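Local coordinates for protein B-129 (Sulfolobus virus 1, PDB 2WBT) that binds zinc through two C2H2-type fingers, probably acts as a DNA-binding protein and is essential for virus function, at the interface of chains A and B. Numbering follows the deposited sequence. Chains: chain A/B, B-129.

The interface of chains A and B. Residues chain A 50, 54, 57; chain B 35, 39, 42-43, 46.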
# COMPACT_ATOMS: atom_id res chain seq x y z
N LEU A 50 -5.43 -7.55 -0.46
CA LEU A 50 -5.18 -8.06 0.90
C LEU A 50 -5.59 -9.53 1.03
O LEU A 50 -4.93 -10.29 1.74
CB LEU A 50 -5.92 -7.21 1.94
CG LEU A 50 -5.37 -5.79 2.18
CD1 LEU A 50 -6.26 -5.04 3.15
CD2 LEU A 50 -3.94 -5.83 2.68
N PRO A 54 -2.00 -12.02 1.99
CA PRO A 54 -2.28 -11.74 3.41
C PRO A 54 -1.11 -11.31 4.30
O PRO A 54 -1.35 -10.92 5.45
CB PRO A 54 -2.86 -13.08 3.91
CG PRO A 54 -3.27 -13.82 2.69
CD PRO A 54 -2.26 -13.43 1.66
N LEU A 57 -1.14 -7.58 5.39
CA LEU A 57 -1.83 -7.24 6.64
C LEU A 57 -0.85 -6.99 7.79
O LEU A 57 -1.07 -6.10 8.61
CB LEU A 57 -2.81 -8.35 7.03
CG LEU A 57 -3.99 -8.57 6.08
CD1 LEU A 57 -4.66 -9.91 6.34
CD2 LEU A 57 -4.99 -7.44 6.19
N LEU B 35 -9.20 -17.00 6.27
CA LEU B 35 -8.24 -16.21 7.05
C LEU B 35 -8.56 -16.32 8.53
O LEU B 35 -9.69 -16.66 8.92
CB LEU B 35 -8.28 -14.74 6.63
CG LEU B 35 -7.87 -14.42 5.19
CD1 LEU B 35 -8.04 -12.93 4.91
CD2 LEU B 35 -6.44 -14.85 4.91
N GLN B 39 -6.39 -11.73 10.99
CA GLN B 39 -6.26 -11.21 9.63
C GLN B 39 -7.55 -10.53 9.19
O GLN B 39 -7.53 -9.50 8.52
CB GLN B 39 -5.90 -12.32 8.65
CG GLN B 39 -4.43 -12.71 8.65
CD GLN B 39 -4.14 -13.97 7.85
OE1 GLN B 39 -4.98 -14.87 7.77
NE2 GLN B 39 -2.95 -14.04 7.27
N LEU B 42 -8.13 -7.14 10.96
CA LEU B 42 -7.16 -6.23 10.35
C LEU B 42 -7.68 -5.68 9.02
O LEU B 42 -7.53 -4.50 8.73
CB LEU B 42 -5.80 -6.92 10.12
CG LEU B 42 -4.82 -6.89 11.29
CD1 LEU B 42 -3.62 -7.77 10.99
CD2 LEU B 42 -4.37 -5.47 11.60
N ILE B 43 -8.29 -6.55 8.22
CA ILE B 43 -8.86 -6.16 6.93
C ILE B 43 -9.97 -5.12 7.09
O ILE B 43 -9.94 -4.08 6.44
CB ILE B 43 -9.41 -7.38 6.14
CG1 ILE B 43 -8.26 -8.12 5.45
CG2 ILE B 43 -10.43 -6.93 5.10
CD1 ILE B 43 -8.72 -9.28 4.58
N ILE B 46 -8.79 -1.82 8.29
CA ILE B 46 -8.17 -1.07 7.20
C ILE B 46 -9.21 -0.34 6.35
O ILE B 46 -9.00 0.81 5.95
CB ILE B 46 -7.30 -1.99 6.30
CG1 ILE B 46 -5.98 -2.32 7.00
CG2 ILE B 46 -7.00 -1.32 4.96
CD1 ILE B 46 -5.27 -3.52 6.42
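A:Leu57, from the loop just after the 3-10 turn 54-56, drives its forked end onto the face that B:Leu42, B:Ile43, B:Ile46 and B:Gln39 present along helix 37-52 of chain B, a branched apolar side chain received by a helix face. In this double C2H2 zinc-finger protein the patch is one part of a two-fold interface, so every contact recurs with the chains exchanged; the pairing may reflect the dimer that the virus uses, which the crystal alone does not prove. A:Leu57 gives up 87 Å² to the partner, more than any other residue of the patch. CG stands anti to its own carbonyl carbon (chi1 -65°), and its two methyls fan out over successive turns of the helix. A:Leu57 CD2 rests against CG1 of B:Ile43 at 3.4 Å. The same A:Leu57 CD2 reaches CD1 of B:Ile46 at 3.9 Å, the leucine lying obliquely over both isoleucines, and CB of B:Leu42 adjoins this methyl too. The other branch, A:Leu57 CD1, meets CB of B:Gln39 at 3.6 Å, with the two side chains nearly perpendicular; the aliphatic stem of the glutamine thus serves as one side of this apolar surface. From the last turn of its own helix 37-52, A:Leu50 points CD1 straight at CD1 of B:Ile46, tip to tip at 3.7 Å, so that the isoleucine methyl is shared by two leucines of chain A.

The sparser border lies at B:Leu35, which hides 18 Å². CD2 of B:Leu35 lies 4.0 Å from CG of A:Pro54, the two side chains crossing at about a right angle. Beside it the extended B:Gln39 chain brings a polar amide to this border, its NE2 packing 3.5 Å from CB of A:Pro54.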